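PDB 5N5D: methyltransferase from Streptomyces regensis, which probably transfers a methyl group from S-adenosylmethionine to an oxygen of an intermediate in tomaymycin biosynthesis. Local coordinates for residues R88-W94 with L114-G120; A31-H35 with F71-I77. All coordinates share one frame; numbering follows the deposited sequence. Where two conformers were deposited one is given.

In the fold
Both contacts belong to the Rossmann-like domain and both reach the cofactor, but they do so from different parts of it. Contact 2 (31-35 with 71-77) is the earlier along the chain and packs an N-terminal turn against the glycine-containing loop and helix start beside the methionine moiety of S-adenosylmethionine. Contact 1 (88-94 with 114-120) pairs two parallel strands whose C-terminal ends meet the ribose and adenine. Their centres lie 13 Å apart. They touch directly where Glu93 OE1 stands 2.9 Å from Phe71 N, a probable hydrogen bond, and where Leu89 CD2 packs 3.5 Å from Ser76 O.

Contact 1: R88-W94 with L114-G120; sequences RLVTIEW and LVEQHVG. With SAM (S-adenosylmethionine), chain H.
Leu89 and Val115 begin a ladder of parallel pairs that runs on through Glu93 and Val119, with strand axes 4.6 Å apart and 13° from alignment. Six backbone hydrogen bonds hold it, from Leu89 N to Leu114 O (2.7 Å) at one end to Gly120 N and Glu93 O at the other, where the amide comes from above the carbonyl plane.

Charged and polar groups gather on the face that carries Val90, Glu116 and His118. Glu116 grips two partners with its two oxygens: OE1 forms a long, weak salt bridge with Arg88 NE (3.4 Å), backed by a water that accepts from NE and donates to OE1, while the anti lone pair of OE2 takes the NE2 hydrogen of His118 at 2.6 Å, nearly in the ring plane. Guanidinium and carboxylate planes are 24° apart. The bond to Glu116 probably fixes the rotation of the imidazole.

Apolar contacts fill in between. Val90 CG1 reaches His118 CD2 at 3.7 Å. On the other face, Thr91 CG2 lies between backbone N and carbonyl carbon and meets Gln117 CG and Val115 CG1, which leaves OG1 turned to Thr70 and Glu67.

At the C-terminal ends, Glu93 bends at chi2 (56°) and its carboxylate takes both ribose hydroxyls of S-adenosylmethionine, O2' to OE2 (2.6 Å) and O3' to OE1, the acidic grip familiar from class I methyltransferases. The edge of the Trp94 ring meets Gly120.

The pair closes a beta-alpha-beta unit: helix 96-108 packs on Glu93, Gln117 and Val119, helix 122-125 on Ile92 and His118, and strand 64-68 continues the sheet beyond 88-93, while 115-119 is its outermost strand within the chain.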
loop_
_atom_site.group_PDB
_atom_site.type_symbol
_atom_site.label_atom_id
_atom_site.label_comp_id
_atom_site.label_asym_id
_atom_site.label_seq_id
_atom_site.Cartn_x
_atom_site.Cartn_y
_atom_site.Cartn_z
ATOM N N ARG A 88 -14.563 7.386 14.622
ATOM C CA ARG A 88 -14.680 8.774 14.206
ATOM C C ARG A 88 -13.567 9.125 13.234
ATOM O O ARG A 88 -12.422 8.693 13.396
ATOM C CB ARG A 88 -14.644 9.738 15.398
ATOM C CG ARG A 88 -14.985 11.178 15.007
ATOM C CD ARG A 88 -15.983 11.828 15.959
ATOM N NE ARG A 88 -15.384 12.164 17.249
ATOM C CZ ARG A 88 -15.481 11.428 18.352
ATOM N NH1 ARG A 88 -14.894 11.837 19.470
ATOM N NH2 ARG A 88 -16.162 10.288 18.355
ATOM N N LEU A 89 -13.937 9.891 12.214
ATOM C CA LEU A 89 -13.013 10.561 11.311
ATOM C C LEU A 89 -13.029 12.045 11.651
ATOM O O LEU A 89 -14.085 12.686 11.610
ATOM C CB LEU A 89 -13.410 10.341 9.850
ATOM C CG LEU A 89 -12.615 11.168 8.835
ATOM C CD1 LEU A 89 -11.160 10.736 8.812
ATOM C CD2 LEU A 89 -13.236 11.058 7.453
ATOM N N VAL A 90 -11.871 12.578 12.012
ATOM C CA VAL A 90 -11.703 14.009 12.220
ATOM C C VAL A 90 -10.995 14.534 10.986
ATOM O O VAL A 90 -9.900 14.071 10.659
ATOM C CB VAL A 90 -10.899 14.297 13.497
ATOM C CG1 VAL A 90 -10.730 15.799 13.702
ATOM C CG2 VAL A 90 -11.581 13.672 14.707
ATOM N N THR A 91 -11.615 15.475 10.279
ATOM C CA THR A 91 -11.027 15.973 9.044
ATOM C C THR A 91 -10.996 17.495 9.043
ATOM O O THR A 91 -11.890 18.152 9.583
ATOM C CB THR A 91 -11.776 15.421 7.813
ATOM O OG1 THR A 91 -11.087 15.814 6.622
ATOM C CG2 THR A 91 -13.234 15.886 7.786
ATOM N N ILE A 92 -9.936 18.043 8.447
ATOM C CA ILE A 92 -9.623 19.468 8.489
ATOM C C ILE A 92 -9.540 20.015 7.072
ATOM O O ILE A 92 -8.869 19.435 6.211
ATOM C CB ILE A 92 -8.287 19.738 9.209
ATOM C CG1 ILE A 92 -8.283 19.117 10.605
ATOM C CG2 ILE A 92 -8.027 21.247 9.270
ATOM C CD1 ILE A 92 -6.926 19.166 11.297
ATOM N N GLU A 93 -10.152 21.179 6.858
ATOM C CA GLU A 93 -10.138 21.845 5.558
ATOM C C GLU A 93 -10.111 23.356 5.744
ATOM O O GLU A 93 -10.908 23.903 6.509
ATOM C CB GLU A 93 -11.364 21.435 4.733
ATOM C CG GLU A 93 -11.568 22.234 3.449
ATOM C CD GLU A 93 -10.358 22.188 2.549
ATOM O OE1 GLU A 93 -9.827 21.077 2.322
ATOM O OE2 GLU A 93 -9.926 23.261 2.075
ATOM N N TRP A 94 -9.217 24.026 5.012
ATOM C CA TRP A 94 -9.047 25.472 5.125
ATOM C C TRP A 94 -10.165 26.258 4.442
ATOM O O TRP A 94 -10.553 27.324 4.938
ATOM C CB TRP A 94 -7.679 25.853 4.545
ATOM C CG TRP A 94 -7.499 27.290 4.177
ATOM C CD1 TRP A 94 -7.379 27.801 2.916
ATOM C CD2 TRP A 94 -7.397 28.403 5.071
ATOM N NE1 TRP A 94 -7.215 29.163 2.970
ATOM C CE2 TRP A 94 -7.222 29.558 4.282
ATOM C CE3 TRP A 94 -7.441 28.537 6.461
ATOM C CZ2 TRP A 94 -7.093 30.829 4.837
ATOM C CZ3 TRP A 94 -7.314 29.802 7.010
ATOM C CH2 TRP A 94 -7.140 30.929 6.200
ATOM N N LEU A 114 -20.246 9.707 11.767
ATOM C CA LEU A 114 -18.889 9.269 12.051
ATOM C C LEU A 114 -17.845 10.348 11.825
ATOM O O LEU A 114 -16.663 10.090 12.057
ATOM C CB LEU A 114 -18.530 8.064 11.179
ATOM C CG LEU A 114 -19.438 6.842 11.294
ATOM C CD1 LEU A 114 -19.101 5.846 10.196
ATOM C CD2 LEU A 114 -19.305 6.201 12.651
ATOM N N VAL A 115 -18.227 11.533 11.359
ATOM C CA VAL A 115 -17.256 12.518 10.898
ATOM C C VAL A 115 -17.384 13.789 11.723
ATOM O O VAL A 115 -18.491 14.280 11.969
ATOM C CB VAL A 115 -17.417 12.822 9.399
ATOM C CG1 VAL A 115 -16.338 13.797 8.938
ATOM C CG2 VAL A 115 -17.334 11.543 8.591
ATOM N N GLU A 116 -16.238 14.316 12.138
ATOM C CA GLU A 116 -16.124 15.600 12.815
ATOM C C GLU A 116 -15.291 16.499 11.911
ATOM O O GLU A 116 -14.074 16.313 11.793
ATOM C CB GLU A 116 -15.480 15.420 14.186
ATOM C CG GLU A 116 -15.150 16.695 14.924
ATOM C CD GLU A 116 -14.391 16.411 16.198
ATOM O OE1 GLU A 116 -14.837 15.525 16.958
ATOM O OE2 GLU A 116 -13.343 17.047 16.423
ATOM N N GLN A 117 -15.943 17.456 11.258
ATOM C CA GLN A 117 -15.264 18.361 10.346
ATOM C C GLN A 117 -14.815 19.626 11.067
ATOM O O GLN A 117 -15.522 20.153 11.932
ATOM C CB GLN A 117 -16.175 18.750 9.184
ATOM C CG GLN A 117 -16.496 17.615 8.240
ATOM C CD GLN A 117 -17.219 18.103 7.006
ATOM O OE1 GLN A 117 -18.403 17.823 6.815
ATOM N NE2 GLN A 117 -16.513 18.847 6.163
ATOM N N HIS A 118 -13.642 20.124 10.673
ATOM C CA HIS A 118 -13.103 21.389 11.149
ATOM C C HIS A 118 -12.749 22.249 9.949
ATOM O O HIS A 118 -12.240 21.745 8.943
ATOM C CB HIS A 118 -11.861 21.180 12.022
ATOM C CG HIS A 118 -12.140 20.451 13.298
ATOM N ND1 HIS A 118 -12.265 21.094 14.510
ATOM C CD2 HIS A 118 -12.333 19.135 13.547
ATOM C CE1 HIS A 118 -12.518 20.203 15.454
ATOM N NE2 HIS A 118 -12.563 19.006 14.895
ATOM N N VAL A 119 -13.026 23.544 10.058
ATOM C CA VAL A 119 -12.714 24.509 9.011
ATOM C C VAL A 119 -11.666 25.471 9.558
ATOM O O VAL A 119 -11.909 26.164 10.555
ATOM C CB VAL A 119 -13.970 25.264 8.542
ATOM C CG1 VAL A 119 -13.606 26.369 7.560
ATOM C CG2 VAL A 119 -14.945 24.297 7.898
ATOM N N GLY A 120 -10.518 25.523 8.904
ATOM C CA GLY A 120 -9.476 26.461 9.276
ATOM C C GLY A 120 -8.109 25.932 8.887
ATOM O O GLY A 120 -7.972 24.886 8.257
HETATM N N SAM H . -7.913 14.479 0.558
HETATM C CA SAM H . -8.764 14.965 -0.547
HETATM C C SAM H . -9.231 13.767 -1.434
HETATM O O SAM H . -8.365 12.910 -1.722
HETATM O OXT SAM H . -10.426 13.743 -1.797
HETATM C CB SAM H . -8.002 15.998 -1.412
HETATM C CG SAM H . -7.321 17.062 -0.559
HETATM S SD SAM H . -6.634 18.309 -1.676
HETATM C CE SAM H . -5.241 17.452 -2.309
HETATM C "C5'" SAM H . -5.773 19.444 -0.535
HETATM C "C4'" SAM H . -6.725 20.225 0.349
HETATM O "O4'" SAM H . -6.015 20.833 1.450
HETATM C "C3'" SAM H . -7.482 21.352 -0.366
HETATM O "O3'" SAM H . -8.883 21.159 -0.202
HETATM C "C2'" SAM H . -6.950 22.628 0.306
HETATM O "O2'" SAM H . -7.934 23.651 0.414
HETATM C "C1'" SAM H . -6.577 22.103 1.685
HETATM N N9 SAM H . -5.600 22.909 2.405
HETATM C C8 SAM H . -4.500 23.543 1.890
HETATM N N7 SAM H . -3.760 24.145 2.790
HETATM C C5 SAM H . -4.420 23.888 3.983
HETATM C C6 SAM H . -4.134 24.231 5.318
HETATM N N6 SAM H . -3.064 24.945 5.688
HETATM N N1 SAM H . -4.988 23.802 6.274
HETATM C C2 SAM H . -6.055 23.085 5.908
HETATM N N3 SAM H . -6.428 22.703 4.682
HETATM C C4 SAM H . -5.560 23.136 3.759
HETATM O O HOH W 1 -13.314 13.697 18.197
#

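Contact 2: A31-H35 with F71-I77; sequences AAQAH and FGGYSSI. With SAM (S-adenosylmethionine), chain H; SO4 (sulfate ion), chain I.
Ala31 CB sits against the start of helix 74-80, touching Tyr74 CA and Gly72 O (both 3.9 Å) and Ile77 CD1, so that a single methyl meets both the loop at Gly72 and the helix. Tyr74 CD1 lies 3.7 Å from Ala32 N and close to the methyl of Ala32; with CG trans to the backbone N (chi1 -175°), Tyr74 brings the CD1-CE1 side of its ring to Ala31 and Ala32, Ala31 CB lying at the ring edge. Ala34 CB meets Gly72 CA at 3.8 Å, a spot where any side chain on Gly72 would collide with that methyl. The edge of the Phe71 ring, at CZ, approaches His35 CA (3.9 Å) and CB. No hydrogen bond crosses between the segments, so the fit depends on shape.

Further out, a type I turn from Ala31 to Ala34, closed by Ala34 N to Ala31 O, presents the small residues. His35 takes the crowded chi1 position (59°), which carries its imidazole away from Phe71 toward a sulfate, probably from the crystallisation liquor; NE2 gives O1 a weak bond of 2.9 Å. Replacing His35 with an alanine would probably leave the sulfate without its imidazole donor. Tyr74 OH is held by Glu24 and Trp78, and the Phe71 ring meets Phe98 edge to face.

Beside this packing lies the cofactor. Ser75 N donates to the carboxylate OXT of S-adenosylmethionine (3.1 Å, 168°), and Ser75 OG, itself bonded to Glu67, accepts from the cofactor amino group. Phe71 CA and CB line the ribose O3'. Gly73 occupies the N-cap position of helix 74-80. Packed against the 31-35 turn, residues 71-73 and that helix N-terminus form the glycine-containing loop and helix start after strand 64-68 that, as in other Rossmann-like methyltransferases, cradle the cofactor's methionine end.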
loop_
_atom_site.group_PDB
_atom_site.type_symbol
_atom_site.label_atom_id
_atom_site.label_comp_id
_atom_site.label_asym_id
_atom_site.label_seq_id
_atom_site.Cartn_x
_atom_site.Cartn_y
_atom_site.Cartn_z
ATOM N N ALA A 31 -18.768 13.233 -5.104
ATOM C CA ALA A 31 -17.592 13.802 -4.449
ATOM C C ALA A 31 -16.426 13.897 -5.422
ATOM O O ALA A 31 -15.634 14.848 -5.369
ATOM C CB ALA A 31 -17.206 12.962 -3.232
ATOM N N ALA A 32 -16.303 12.918 -6.320
ATOM C CA ALA A 32 -15.208 12.913 -7.282
ATOM C C ALA A 32 -15.253 14.097 -8.244
ATOM O O ALA A 32 -14.245 14.376 -8.901
ATOM C CB ALA A 32 -15.220 11.612 -8.080
ATOM N N GLN A 33 -16.390 14.791 -8.357
ATOM C CA GLN A 33 -16.536 15.914 -9.272
ATOM C C GLN A 33 -16.427 17.264 -8.567
ATOM O O GLN A 33 -16.708 18.296 -9.182
ATOM C CB GLN A 33 -17.875 15.815 -10.012
ATOM C CG GLN A 33 -18.078 14.496 -10.762
ATOM C CD GLN A 33 -17.090 14.309 -11.902
ATOM O OE1 GLN A 33 -16.505 15.272 -12.393
ATOM N NE2 GLN A 33 -16.900 13.063 -12.329
ATOM N N ALA A 34 -16.024 17.276 -7.294
ATOM C CA ALA A 34 -15.991 18.524 -6.531
ATOM C C ALA A 34 -15.147 19.588 -7.220
ATOM O O ALA A 34 -15.463 20.783 -7.154
ATOM C CB ALA A 34 -15.458 18.260 -5.124
ATOM N N HIS A 35 -14.059 19.179 -7.871
ATOM C CA HIS A 35 -13.171 20.152 -8.497
ATOM C C HIS A 35 -13.873 20.931 -9.603
ATOM O O HIS A 35 -13.549 22.100 -9.835
ATOM C CB HIS A 35 -11.933 19.450 -9.047
ATOM C CG HIS A 35 -12.232 18.388 -10.059
ATOM N ND1 HIS A 35 -12.831 17.192 -9.726
ATOM C CD2 HIS A 35 -12.002 18.336 -11.391
ATOM C CE1 HIS A 35 -12.961 16.451 -10.812
ATOM N NE2 HIS A 35 -12.464 17.122 -11.837
ATOM N N PHE A 71 -10.837 18.632 1.216
ATOM C CA PHE A 71 -11.334 19.061 -0.085
ATOM C C PHE A 71 -12.823 18.742 -0.185
ATOM O O PHE A 71 -13.607 19.230 0.634
ATOM C CB PHE A 71 -10.523 18.430 -1.228
ATOM C CG PHE A 71 -10.797 19.042 -2.584
ATOM C CD1 PHE A 71 -10.825 20.421 -2.749
ATOM C CD2 PHE A 71 -11.015 18.237 -3.694
ATOM C CE1 PHE A 71 -11.076 20.984 -3.994
ATOM C CE2 PHE A 71 -11.266 18.791 -4.938
ATOM C CZ PHE A 71 -11.296 20.163 -5.089
ATOM N N GLY A 72 -13.230 17.952 -1.183
ATOM C CA GLY A 72 -14.625 17.666 -1.429
ATOM C C GLY A 72 -15.164 16.431 -0.748
ATOM O O GLY A 72 -16.322 16.066 -0.975
ATOM N N GLY A 73 -14.368 15.773 0.085
ATOM C CA GLY A 73 -14.835 14.635 0.842
ATOM C C GLY A 73 -14.643 13.284 0.193
ATOM O O GLY A 73 -15.122 12.284 0.743
ATOM N N TYR A 74 -13.951 13.210 -0.946
ATOM C CA TYR A 74 -13.813 11.930 -1.633
ATOM C C TYR A 74 -12.991 10.954 -0.799
ATOM O O TYR A 74 -13.450 9.854 -0.470
ATOM C CB TYR A 74 -13.197 12.115 -3.029
ATOM C CG TYR A 74 -13.179 10.805 -3.763
ATOM C CD1 TYR A 74 -14.291 10.376 -4.483
ATOM C CD2 TYR A 74 -12.088 9.952 -3.681
ATOM C CE1 TYR A 74 -14.306 9.150 -5.121
ATOM C CE2 TYR A 74 -12.092 8.728 -4.318
ATOM C CZ TYR A 74 -13.207 8.327 -5.032
ATOM O OH TYR A 74 -13.214 7.102 -5.657
ATOM N N SER A 75 -11.762 11.333 -0.433
ATOM C CA SER A 75 -10.996 10.466 0.454
ATOM C C SER A 75 -11.717 10.273 1.785
ATOM O O SER A 75 -11.653 9.184 2.374
ATOM C CB SER A 75 -9.592 11.042 0.676
ATOM O OG SER A 75 -9.655 12.371 1.164
ATOM N N SER A 76 -12.435 11.303 2.251
ATOM C CA SER A 76 -13.116 11.240 3.541
ATOM C C SER A 76 -14.145 10.118 3.573
ATOM O O SER A 76 -14.266 9.407 4.575
ATOM C CB SER A 76 -13.785 12.580 3.841
ATOM O OG SER A 76 -12.937 13.662 3.484
ATOM N N ILE A 77 -14.906 9.951 2.490
ATOM C CA ILE A 77 -15.911 8.889 2.452
ATOM C C ILE A 77 -15.237 7.530 2.582
ATOM O O ILE A 77 -15.681 6.667 3.348
ATOM C CB ILE A 77 -16.745 8.979 1.163
ATOM C CG1 ILE A 77 -17.619 10.236 1.174
ATOM C CG2 ILE A 77 -17.625 7.737 1.006
ATOM C CD1 ILE A 77 -18.223 10.561 -0.172
HETATM N N SAM H . -7.913 14.479 0.558
HETATM C CA SAM H . -8.764 14.965 -0.547
HETATM C C SAM H . -9.231 13.767 -1.434
HETATM O O SAM H . -8.365 12.910 -1.722
HETATM O OXT SAM H . -10.426 13.743 -1.797
HETATM C CB SAM H . -8.002 15.998 -1.412
HETATM C CG SAM H . -7.321 17.062 -0.559
HETATM S SD SAM H . -6.634 18.309 -1.676
HETATM C CE SAM H . -5.241 17.452 -2.309
HETATM C "C5'" SAM H . -5.773 19.444 -0.535
HETATM C "C4'" SAM H . -6.725 20.225 0.349
HETATM O "O4'" SAM H . -6.015 20.833 1.450
HETATM C "C3'" SAM H . -7.482 21.352 -0.366
HETATM O "O3'" SAM H . -8.883 21.159 -0.202
HETATM C "C2'" SAM H . -6.950 22.628 0.306
HETATM O "O2'" SAM H . -7.934 23.651 0.414
HETATM C "C1'" SAM H . -6.577 22.103 1.685
HETATM N N9 SAM H . -5.600 22.909 2.405
HETATM C C8 SAM H . -4.500 23.543 1.890
HETATM N N7 SAM H . -3.760 24.145 2.790
HETATM C C5 SAM H . -4.420 23.888 3.983
HETATM C C6 SAM H . -4.134 24.231 5.318
HETATM N N6 SAM H . -3.064 24.945 5.688
HETATM N N1 SAM H . -4.988 23.802 6.274
HETATM C C2 SAM H . -6.055 23.085 5.908
HETATM N N3 SAM H . -6.428 22.703 4.682
HETATM C C4 SAM H . -5.560 23.136 3.759
HETATM S S SO4 I . -12.308 16.314 -14.932
HETATM O O1 SO4 I . -12.837 15.277 -14.051
HETATM O O2 SO4 I . -12.411 15.874 -16.320
HETATM O O3 SO4 I . -10.906 16.561 -14.604
HETATM O O4 SO4 I . -13.075 17.543 -14.752
#